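Local coordinates for chitinase (Thermococcus chitonophagus, PDB 5XSW), which probably cleaves chitin within its chain as an endochitinase and holds bound N-acetylglucosamine-type sugars in a pocket of its largely helical domain, at residues Asp11-Leu17 and Ile84-Lys90; Trp215-Lys221 and Glu235-Val241; Ala345-Phe349 and Glu365-Glu369. All coordinates share one frame; numbering follows the deposited sequence.

Contact 1. Residues Asp11-Leu17 and Ile84-Lys90; sequences DKITVEL and IIIEIQK
Residues Lys12-Leu17 and Ile84-Gln89 run antiparallel, their short axes 4.6 Å apart at an angle of 159°, and Ile13, Val15 and Leu17 form hydrogen-bonded pairs with Ile88, Ile86 and Ile84. The pair makes up the two inner strands of the four-stranded antiparallel sheet in the N-terminal beta domain, with strand 3-9 beyond the first and strand 45-51 beyond the second. Evidence for regular pairing comes from Val15 N to Ile86 O, 2.8 Å with an N-H...O angle of 177°, and from the equally straight return bond. One face of the sheet is apolar: Ile13, Val15 and Leu17 stand beside Ile88, Ile86 and Ile84, and past the Ile13-Ile88 pair Ile13 CD1 rests against Lys90 CB, while the Lys90 ammonium group reaches out to Glu8. The other face is mostly polar, though Ile85 lies on it. Lys12, extended to its end, brings NZ to 3.2 Å from Glu87 OE1, a salt bridge. Glu87 CG lies anti to its own carbonyl carbon (chi1 -86°), which lays the chain alongside Thr14, both pointing the same way, with Thr14 OG1 3.2 Å from Glu87 CG. The methyl branch of Thr14 turns the other way and touches Ile85, CG2 to CG2 at 3.9 Å. Both carboxylate oxygens of Glu87 are thus engaged, because OE2 also accepts a weak bond of 2.9 Å from a water, and that same water lies 2.8 Å from Thr14 OG1, joining hydroxyl and carboxylate across the two strands.

Contact 2. Residues Trp215-Lys221 and Glu235-Val241; sequences WGTAVTK and EEYYWPV. With GOL (glycerol), chain L.
Trp215 lays its indole over the ring of Pro240, and the contact can be traced atom by atom. CB meets the start of the next peptide, 3.6 Å from Val241 N. CG lies anti to the carbonyl carbon of its own residue (chi1 -80°), which carries the indole out over Pro240. CD1 comes close to Pro240 O, while Pro240 CB stands 3.6 Å from the centroid of the five-membered ring and only 7° off its normal, a CH-pi contact. Farther out, CD2 is near Pro240 CG, and CE3 is 3.5 Å from Pro240 CD. Toward the tip, CZ3 and CZ2 face the same proline ring more loosely. With an alanine here, the Pro240 ring would probably lose the flat surface it lies on, and the bound sugar its indole neighbour. Trp239 NE1 is gripped weakly by two carbonyls, 2.9 Å from Trp215 O and 3.3 Å from Gly216 O. A single antiparallel bridge follows, Tyr238 N to Thr220 O at 2.8 Å. At the far end Lys221 NZ forms a salt bridge of 2.6 Å with Glu235 OE1, from the syn side but 31° out of the carboxylate plane, and a glycerol hydroxyl bonds to both. The segments thus lie between elements of the glycan-binding domain: Trp215 follows helix 203-214, Val219 forms a backbone hydrogen bond with Arg180, in the middle of strand 179-181, and Tyr237 and Trp239 pair with strand 228-232.

Contact 3. Residues Ala345-Phe349 and Glu365-Glu369; sequences ALKIF and EFNME
The Phe366 ring receives Ile348 on one face, where CG1 sits 4.0 Å from CE2 and is offset toward the rim, while the carbonyl oxygen of Leu346 lies at the edge, near the ring plane, 3.8 Å from the same CE2. That oxygen accepts a hydrogen bond from Asn352 ND2, outside the two segments, and meets the ring by contact alone. The ring also touches Lys355 and Ala356 of helix 353-357. Ile348 spends its two branches on two different rings, since its CG2 lies over one face of Phe349, a ring that takes no part in the contact itself. Leu346 comes to Phe366 with CB, 4.3 Å from CD2, and turns CD1 toward Met368. There the thioether bends round the methyl group: CG, SD and CE of Met368 all come to 3.6 Å from Leu346 CD1, a curve set by the turn at chi3 (46°). Ile348 CD1 adds a looser touch on Met368 SD. Ile331 and Phe334 of helix 327-338 complete this apolar cluster. Lys347 and Asn367, each with positive phi, are the first residues to leave helices 340-346 and 362-365, so the contact joins two helix C-terminal ends, whose apolar side chains pack together, largely buried, in a helical part of the domain, just before the pocket residues Phe371, Gly372 and His374.

Contact 1 belongs to the N-terminal beta domain, whereas contacts 2 and 3 lie in the glycan-binding part of the chain. Its centre is 69 Å from that of contact 2, on the opposite side of the chain's centre, and 46 Å from that of contact 3. Contacts 2 and 3 are nearer each other, with centres 33 Å apart and nearest atoms about 15 Å apart, yet they do not touch. Contact 2 reaches the pocket directly, its Trp215 side chain lying about 4 Å from a bound amino sugar (NDG). In contact 3, farther back, the side chain of Leu346 is about 9 Å from a bound NAG. All three follow one another in series along the chain.

Contact 1. Residues Asp11-Leu17 and Ile84-Lys90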
loop_
_atom_site.group_PDB
_atom_site.type_symbol
_atom_site.label_atom_id
_atom_site.label_comp_id
_atom_site.label_asym_id
_atom_site.label_seq_id
_atom_site.Cartn_x
_atom_site.Cartn_y
_atom_site.Cartn_z
ATOM N N ASP A 11 -40.329 35.202 -0.081
ATOM C CA ASP A 11 -38.986 35.426 -0.581
ATOM C C ASP A 11 -38.096 34.158 -0.397
ATOM O O ASP A 11 -36.879 34.209 -0.581
ATOM C CB ASP A 11 -38.362 36.639 0.118
ATOM C CG ASP A 11 -38.132 36.416 1.615
ATOM O OD1 ASP A 11 -38.800 35.550 2.233
ATOM O OD2 ASP A 11 -37.273 37.131 2.180
ATOM N N LYS A 12 -38.719 33.037 -0.046
ATOM C CA LYS A 12 -37.986 31.781 0.174
ATOM C C LYS A 12 -37.998 30.805 -1.023
ATOM O O LYS A 12 -39.047 30.274 -1.455
ATOM C CB LYS A 12 -38.527 31.100 1.431
ATOM C CG LYS A 12 -37.836 29.784 1.802
ATOM C CD LYS A 12 -38.190 29.398 3.241
ATOM C CE LYS A 12 -38.137 27.902 3.476
ATOM N NZ LYS A 12 -38.509 27.566 4.887
ATOM N N ILE A 13 -36.801 30.577 -1.568
ATOM C CA ILE A 13 -36.603 29.648 -2.681
ATOM C C ILE A 13 -36.040 28.327 -2.167
ATOM O O ILE A 13 -35.009 28.317 -1.499
ATOM C CB ILE A 13 -35.622 30.174 -3.696
ATOM C CG1 ILE A 13 -36.132 31.475 -4.303
ATOM C CG2 ILE A 13 -35.345 29.127 -4.781
ATOM C CD1 ILE A 13 -35.054 32.267 -4.951
ATOM N N THR A 14 -36.728 27.237 -2.464
ATOM C CA THR A 14 -36.283 25.918 -2.021
ATOM C C THR A 14 -35.941 25.025 -3.231
ATOM O O THR A 14 -36.783 24.769 -4.109
ATOM C CB THR A 14 -37.338 25.254 -1.126
ATOM O OG1 THR A 14 -37.421 25.995 0.100
ATOM C CG2 THR A 14 -36.911 23.817 -0.786
ATOM N N VAL A 15 -34.686 24.564 -3.261
ATOM C CA VAL A 15 -34.171 23.741 -4.356
ATOM C C VAL A 15 -33.726 22.347 -3.828
ATOM O O VAL A 15 -33.118 22.251 -2.769
ATOM C CB VAL A 15 -32.978 24.443 -5.044
ATOM C CG1 VAL A 15 -32.280 23.511 -6.040
ATOM C CG2 VAL A 15 -33.414 25.717 -5.738
ATOM N N GLU A 16 -34.054 21.290 -4.572
ATOM C CA GLU A 16 -33.528 19.967 -4.296
ATOM C C GLU A 16 -32.479 19.590 -5.327
ATOM O O GLU A 16 -32.732 19.587 -6.546
ATOM C CB GLU A 16 -34.625 18.935 -4.291
ATOM C CG GLU A 16 -34.096 17.544 -4.010
ATOM C CD GLU A 16 -35.180 16.586 -3.583
ATOM O OE1 GLU A 16 -34.945 15.782 -2.644
ATOM O OE2 GLU A 16 -36.265 16.629 -4.203
ATOM N N LEU A 17 -31.292 19.273 -4.825
ATOM C CA LEU A 17 -30.187 18.807 -5.646
ATOM C C LEU A 17 -29.999 17.289 -5.464
ATOM O O LEU A 17 -29.897 16.844 -4.343
ATOM C CB LEU A 17 -28.913 19.538 -5.246
ATOM C CG LEU A 17 -27.626 18.989 -5.873
ATOM C CD1 LEU A 17 -27.603 19.207 -7.384
ATOM C CD2 LEU A 17 -26.436 19.622 -5.198
ATOM N N ILE A 84 -29.894 16.719 -1.575
ATOM C CA ILE A 84 -29.604 17.874 -0.775
ATOM C C ILE A 84 -30.721 18.949 -0.946
ATOM O O ILE A 84 -31.192 19.190 -2.067
ATOM C CB ILE A 84 -28.252 18.461 -1.179
ATOM C CG1 ILE A 84 -27.123 17.487 -0.784
ATOM C CG2 ILE A 84 -28.022 19.784 -0.528
ATOM C CD1 ILE A 84 -25.746 17.962 -1.216
ATOM N N ILE A 85 -31.154 19.539 0.163
ATOM C CA ILE A 85 -32.148 20.618 0.119
ATOM C C ILE A 85 -31.499 21.929 0.486
ATOM O O ILE A 85 -30.897 22.078 1.561
ATOM C CB ILE A 85 -33.320 20.325 1.032
ATOM C CG1 ILE A 85 -34.002 19.066 0.525
ATOM C CG2 ILE A 85 -34.312 21.541 1.036
ATOM C CD1 ILE A 85 -34.650 18.317 1.595
ATOM N N ILE A 86 -31.590 22.871 -0.458
ATOM C CA ILE A 86 -31.004 24.195 -0.353
ATOM C C ILE A 86 -32.143 25.230 -0.249
ATOM O O ILE A 86 -33.050 25.250 -1.082
ATOM C CB ILE A 86 -30.155 24.548 -1.582
ATOM C CG1 ILE A 86 -29.044 23.498 -1.808
ATOM C CG2 ILE A 86 -29.621 25.986 -1.491
ATOM C CD1 ILE A 86 -28.575 23.466 -3.236
ATOM N N GLU A 87 -32.093 26.059 0.780
ATOM C CA GLU A 87 -33.082 27.127 0.934
ATOM C C GLU A 87 -32.409 28.477 0.810
ATOM O O GLU A 87 -31.426 28.753 1.510
ATOM C CB GLU A 87 -33.803 26.994 2.263
ATOM C CG GLU A 87 -35.002 26.049 2.138
ATOM C CD GLU A 87 -35.567 25.617 3.474
ATOM O OE1 GLU A 87 -35.531 26.437 4.433
ATOM O OE2 GLU A 87 -36.030 24.450 3.553
ATOM N N ILE A 88 -32.938 29.307 -0.099
ATOM C CA ILE A 88 -32.337 30.590 -0.425
ATOM C C ILE A 88 -33.359 31.718 -0.115
ATOM O O ILE A 88 -34.543 31.600 -0.448
ATOM C CB ILE A 88 -31.977 30.675 -1.925
ATOM C CG1 ILE A 88 -31.032 29.546 -2.356
ATOM C CG2 ILE A 88 -31.312 32.042 -2.265
ATOM C CD1 ILE A 88 -29.638 29.760 -1.874
ATOM N N GLN A 89 -32.911 32.787 0.503
ATOM C CA GLN A 89 -33.730 34.007 0.572
ATOM C C GLN A 89 -33.510 34.902 -0.651
ATOM O O GLN A 89 -32.400 35.396 -0.859
ATOM C CB GLN A 89 -33.396 34.774 1.827
ATOM C CG GLN A 89 -34.208 36.044 1.986
ATOM C CD GLN A 89 -34.069 36.558 3.382
ATOM O OE1 GLN A 89 -34.796 36.124 4.280
ATOM N NE2 GLN A 89 -33.085 37.444 3.600
ATOM N N LYS A 90 -34.557 35.105 -1.457
ATOM C CA LYS A 90 -34.404 35.747 -2.782
ATOM C C LYS A 90 -33.849 37.168 -2.702
ATOM O O LYS A 90 -34.313 37.970 -1.900
ATOM C CB LYS A 90 -35.749 35.755 -3.512
ATOM C CG LYS A 90 -35.690 36.174 -4.968
ATOM C CD LYS A 90 -37.032 35.879 -5.609
ATOM C CE LYS A 90 -37.048 36.194 -7.088
ATOM N NZ LYS A 90 -38.345 35.838 -7.720
HETATM O O HOH W 1 -38.643 24.592 2.238
#

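Contact 2. Residues Trp215-Lys221 and Glu235-Val241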
loop_
_atom_site.group_PDB
_atom_site.type_symbol
_atom_site.label_atom_id
_atom_site.label_comp_id
_atom_site.label_asym_id
_atom_site.label_seq_id
_atom_site.Cartn_x
_atom_site.Cartn_y
_atom_site.Cartn_z
ATOM N N TRP A 215 19.458 -2.020 -11.765
ATOM C CA TRP A 215 20.270 -2.302 -12.955
ATOM C C TRP A 215 19.398 -2.973 -14.027
ATOM O O TRP A 215 19.883 -3.806 -14.767
ATOM C CB TRP A 215 21.463 -3.235 -12.590
ATOM C CG TRP A 215 22.636 -2.557 -11.961
ATOM C CD1 TRP A 215 22.909 -2.460 -10.583
ATOM C CD2 TRP A 215 23.683 -1.815 -12.625
ATOM N NE1 TRP A 215 24.101 -1.801 -10.406
ATOM C CE2 TRP A 215 24.585 -1.372 -11.623
ATOM C CE3 TRP A 215 23.967 -1.519 -13.971
ATOM C CZ2 TRP A 215 25.760 -0.653 -11.921
ATOM C CZ3 TRP A 215 25.153 -0.805 -14.269
ATOM C CH2 TRP A 215 26.010 -0.340 -13.236
ATOM N N GLY A 216 18.110 -2.646 -14.106
ATOM C CA GLY A 216 17.240 -3.444 -14.987
ATOM C C GLY A 216 17.582 -3.219 -16.459
ATOM O O GLY A 216 17.440 -4.107 -17.295
ATOM N N THR A 217 18.136 -2.049 -16.754
ATOM C CA THR A 217 18.215 -1.511 -18.122
ATOM C C THR A 217 19.587 -0.934 -18.394
ATOM O O THR A 217 19.729 -0.065 -19.221
ATOM C CB THR A 217 17.164 -0.388 -18.297
ATOM O OG1 THR A 217 17.323 0.509 -17.168
ATOM C CG2 THR A 217 15.761 -0.975 -18.229
ATOM N N ALA A 218 20.603 -1.413 -17.684
ATOM C CA ALA A 218 21.939 -0.939 -17.937
ATOM C C ALA A 218 22.919 -2.068 -17.683
ATOM O O ALA A 218 22.683 -2.931 -16.835
ATOM C CB ALA A 218 22.275 0.261 -17.068
ATOM N N VAL A 219 24.033 -2.057 -18.422
ATOM C CA VAL A 219 25.083 -3.060 -18.197
ATOM C C VAL A 219 26.348 -2.263 -17.941
ATOM O O VAL A 219 26.332 -1.064 -18.128
ATOM C CB VAL A 219 25.266 -4.022 -19.408
ATOM C CG1 VAL A 219 24.022 -4.932 -19.557
ATOM C CG2 VAL A 219 25.537 -3.193 -20.710
ATOM N N THR A 220 27.453 -2.930 -17.570
ATOM C CA THR A 220 28.680 -2.185 -17.276
ATOM C C THR A 220 29.900 -3.068 -17.596
ATOM O O THR A 220 29.826 -4.299 -17.538
ATOM C CB THR A 220 28.727 -1.713 -15.752
ATOM O OG1 THR A 220 29.954 -1.031 -15.500
ATOM C CG2 THR A 220 28.619 -2.909 -14.801
ATOM N N LYS A 221 31.010 -2.429 -17.947
ATOM C CA LYS A 221 32.300 -3.141 -18.027
ATOM C C LYS A 221 33.074 -3.119 -16.730
ATOM O O LYS A 221 34.149 -3.658 -16.665
ATOM C CB LYS A 221 33.185 -2.544 -19.112
ATOM C CG LYS A 221 32.542 -2.468 -20.454
ATOM C CD LYS A 221 33.570 -2.106 -21.499
ATOM C CE LYS A 221 33.137 -2.509 -22.907
ATOM N NZ LYS A 221 33.679 -1.536 -23.914
ATOM N N GLU A 235 31.579 -7.380 -27.488
ATOM C CA GLU A 235 32.151 -6.920 -26.223
ATOM C C GLU A 235 31.404 -7.503 -25.014
ATOM O O GLU A 235 30.166 -7.455 -24.990
ATOM C CB GLU A 235 32.082 -5.399 -26.157
ATOM C CG GLU A 235 33.081 -4.745 -27.081
ATOM C CD GLU A 235 33.672 -3.550 -26.430
ATOM O OE1 GLU A 235 32.877 -2.622 -26.082
ATOM O OE2 GLU A 235 34.910 -3.563 -26.241
ATOM N N GLU A 236 32.151 -7.973 -24.025
ATOM C CA GLU A 236 31.560 -8.533 -22.828
ATOM C C GLU A 236 31.105 -7.437 -21.835
ATOM O O GLU A 236 31.880 -6.563 -21.479
ATOM C CB GLU A 236 32.545 -9.438 -22.125
ATOM C CG GLU A 236 31.863 -10.256 -21.012
ATOM C CD GLU A 236 32.865 -11.042 -20.198
ATOM O OE1 GLU A 236 34.064 -10.940 -20.530
ATOM O OE2 GLU A 236 32.471 -11.777 -19.258
ATOM N N TYR A 237 29.853 -7.478 -21.426
ATOM C CA TYR A 237 29.352 -6.578 -20.347
ATOM C C TYR A 237 28.804 -7.419 -19.168
ATOM O O TYR A 237 28.434 -8.577 -19.364
ATOM C CB TYR A 237 28.246 -5.664 -20.870
ATOM C CG TYR A 237 28.680 -4.586 -21.865
ATOM C CD1 TYR A 237 28.790 -4.873 -23.224
ATOM C CD2 TYR A 237 29.026 -3.324 -21.437
ATOM C CE1 TYR A 237 29.189 -3.914 -24.129
ATOM C CE2 TYR A 237 29.411 -2.338 -22.326
ATOM C CZ TYR A 237 29.496 -2.648 -23.668
ATOM O OH TYR A 237 29.880 -1.701 -24.556
ATOM N N TYR A 238 28.728 -6.816 -17.966
ATOM C CA TYR A 238 28.037 -7.425 -16.846
ATOM C C TYR A 238 26.699 -6.735 -16.651
ATOM O O TYR A 238 26.615 -5.511 -16.764
ATOM C CB TYR A 238 28.913 -7.324 -15.549
ATOM C CG TYR A 238 30.296 -7.849 -15.848
ATOM C CD1 TYR A 238 30.505 -9.218 -16.077
ATOM C CD2 TYR A 238 31.385 -6.973 -16.017
ATOM C CE1 TYR A 238 31.822 -9.714 -16.432
ATOM C CE2 TYR A 238 32.682 -7.451 -16.382
ATOM C CZ TYR A 238 32.888 -8.820 -16.578
ATOM O OH TYR A 238 34.152 -9.264 -16.909
ATOM N N TRP A 239 25.697 -7.530 -16.359
ATOM C CA TRP A 239 24.323 -7.038 -16.098
ATOM C C TRP A 239 24.029 -7.268 -14.614
ATOM O O TRP A 239 23.604 -8.340 -14.265
ATOM C CB TRP A 239 23.315 -7.838 -16.947
ATOM C CG TRP A 239 21.896 -7.283 -16.943
ATOM C CD1 TRP A 239 21.522 -6.009 -16.625
ATOM C CD2 TRP A 239 20.705 -7.980 -17.305
ATOM N NE1 TRP A 239 20.164 -5.878 -16.755
ATOM C CE2 TRP A 239 19.636 -7.067 -17.190
ATOM C CE3 TRP A 239 20.440 -9.284 -17.726
ATOM C CZ2 TRP A 239 18.300 -7.422 -17.444
ATOM C CZ3 TRP A 239 19.102 -9.655 -18.005
ATOM C CH2 TRP A 239 18.041 -8.713 -17.850
ATOM N N PRO A 240 24.281 -6.267 -13.754
ATOM C CA PRO A 240 24.225 -6.484 -12.289
ATOM C C PRO A 240 22.817 -6.455 -11.718
ATOM O O PRO A 240 22.615 -6.050 -10.573
ATOM C CB PRO A 240 25.074 -5.305 -11.718
ATOM C CG PRO A 240 25.832 -4.685 -12.971
ATOM C CD PRO A 240 24.796 -4.922 -14.109
ATOM N N VAL A 241 21.834 -6.843 -12.516
ATOM C CA VAL A 241 20.462 -6.910 -12.048
ATOM C C VAL A 241 20.242 -8.056 -11.020
ATOM O O VAL A 241 20.803 -9.158 -11.158
ATOM C CB VAL A 241 19.527 -7.096 -13.267
ATOM C CG1 VAL A 241 19.822 -8.429 -13.984
ATOM C CG2 VAL A 241 18.031 -7.114 -12.845
HETATM C C1 GOL L . 31.494 2.691 -28.033
HETATM O O1 GOL L . 30.778 3.932 -28.002
HETATM C C2 GOL L . 31.224 1.923 -26.746
HETATM O O2 GOL L . 29.894 2.205 -26.304
HETATM C C3 GOL L . 31.359 0.429 -27.008
HETATM O O3 GOL L . 32.472 -0.085 -26.270
#

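Contact 3. Residues Ala345-Phe349 and Glu365-Glu369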
loop_
_atom_site.group_PDB
_atom_site.type_symbol
_atom_site.label_atom_id
_atom_site.label_comp_id
_atom_site.label_asym_id
_atom_site.label_seq_id
_atom_site.Cartn_x
_atom_site.Cartn_y
_atom_site.Cartn_z
ATOM N N ALA A 345 6.027 16.777 2.995
ATOM C CA ALA A 345 6.782 17.390 4.090
ATOM C C ALA A 345 7.657 18.566 3.615
ATOM O O ALA A 345 8.014 19.448 4.434
ATOM C CB ALA A 345 7.660 16.391 4.768
ATOM N N LEU A 346 8.021 18.574 2.331
ATOM C CA LEU A 346 8.861 19.653 1.769
ATOM C C LEU A 346 8.096 20.985 1.710
ATOM O O LEU A 346 8.729 22.056 1.664
ATOM C CB LEU A 346 9.362 19.284 0.343
ATOM C CG LEU A 346 10.160 17.982 0.272
ATOM C CD1 LEU A 346 10.467 17.638 -1.225
ATOM C CD2 LEU A 346 11.413 18.130 1.084
ATOM N N LYS A 347 6.770 20.898 1.620
ATOM C CA LYS A 347 5.898 22.069 1.517
ATOM C C LYS A 347 6.271 22.984 0.323
ATOM O O LYS A 347 6.182 24.211 0.416
ATOM C CB LYS A 347 5.945 22.890 2.834
ATOM C CG LYS A 347 5.348 22.124 4.035
ATOM C CD LYS A 347 3.871 21.777 3.749
ATOM C CE LYS A 347 3.250 21.164 5.028
ATOM N NZ LYS A 347 1.821 20.736 4.927
ATOM N N ILE A 348 6.668 22.378 -0.788
ATOM C CA ILE A 348 6.989 23.116 -2.021
ATOM C C ILE A 348 5.847 23.988 -2.526
ATOM O O ILE A 348 6.068 25.083 -3.055
ATOM C CB ILE A 348 7.407 22.118 -3.114
ATOM C CG1 ILE A 348 8.846 21.681 -2.817
ATOM C CG2 ILE A 348 7.220 22.730 -4.541
ATOM C CD1 ILE A 348 9.230 20.337 -3.484
ATOM N N PHE A 349 4.614 23.541 -2.337
ATOM C CA PHE A 349 3.474 24.226 -2.911
ATOM C C PHE A 349 2.761 25.128 -1.922
ATOM O O PHE A 349 1.676 25.595 -2.190
ATOM C CB PHE A 349 2.488 23.200 -3.501
ATOM C CG PHE A 349 3.093 22.401 -4.625
ATOM C CD1 PHE A 349 3.801 21.232 -4.350
ATOM C CD2 PHE A 349 2.999 22.846 -5.955
ATOM C CE1 PHE A 349 4.425 20.498 -5.409
ATOM C CE2 PHE A 349 3.609 22.141 -7.007
ATOM C CZ PHE A 349 4.305 20.959 -6.746
ATOM N N GLU A 365 18.629 22.317 -3.067
ATOM C CA GLU A 365 18.113 23.282 -2.104
ATOM C C GLU A 365 17.237 22.628 -1.051
ATOM O O GLU A 365 17.164 23.119 0.060
ATOM C CB GLU A 365 17.312 24.344 -2.815
ATOM C CG GLU A 365 18.169 25.407 -3.368
ATOM C CD GLU A 365 17.717 26.742 -2.858
ATOM O OE1 GLU A 365 17.482 26.844 -1.626
ATOM O OE2 GLU A 365 17.563 27.667 -3.696
ATOM N N PHE A 366 16.506 21.592 -1.441
ATOM C CA PHE A 366 15.542 20.965 -0.560
ATOM C C PHE A 366 15.999 19.634 0.013
ATOM O O PHE A 366 15.237 18.954 0.675
ATOM C CB PHE A 366 14.207 20.812 -1.274
ATOM C CG PHE A 366 13.392 22.065 -1.295
ATOM C CD1 PHE A 366 13.687 23.082 -2.178
ATOM C CD2 PHE A 366 12.350 22.236 -0.417
ATOM C CE1 PHE A 366 12.942 24.238 -2.191
ATOM C CE2 PHE A 366 11.600 23.388 -0.424
ATOM C CZ PHE A 366 11.900 24.395 -1.311
ATOM N N ASN A 367 17.237 19.261 -0.261
ATOM C CA ASN A 367 17.750 17.984 0.207
ATOM C C ASN A 367 16.860 16.808 -0.194
ATOM O O ASN A 367 16.487 15.998 0.631
ATOM C CB ASN A 367 17.985 18.031 1.710
ATOM C CG ASN A 367 18.977 19.104 2.096
ATOM O OD1 ASN A 367 20.155 19.019 1.767
ATOM N ND2 ASN A 367 18.500 20.135 2.771
ATOM N N MET A 368 16.507 16.765 -1.471
ATOM C CA MET A 368 15.648 15.732 -2.037
ATOM C C MET A 368 16.451 14.750 -2.875
ATOM O O MET A 368 16.057 14.373 -3.962
ATOM C CB MET A 368 14.527 16.318 -2.886
ATOM C CG MET A 368 13.906 17.575 -2.364
ATOM S SD MET A 368 13.002 18.331 -3.708
ATOM C CE MET A 368 12.137 16.938 -4.384
ATOM N N GLU A 369 17.612 14.377 -2.380
ATOM C CA GLU A 369 18.425 13.408 -3.072
ATOM C C GLU A 369 17.744 12.047 -3.188
ATOM O O GLU A 369 17.932 11.335 -4.161
ATOM C CB GLU A 369 19.788 13.266 -2.415
ATOM C CG GLU A 369 20.770 12.545 -3.306
ATOM C CD GLU A 369 22.198 12.960 -3.074
ATOM O OE1 GLU A 369 22.455 13.657 -2.082
ATOM O OE2 GLU A 369 23.054 12.576 -3.885
#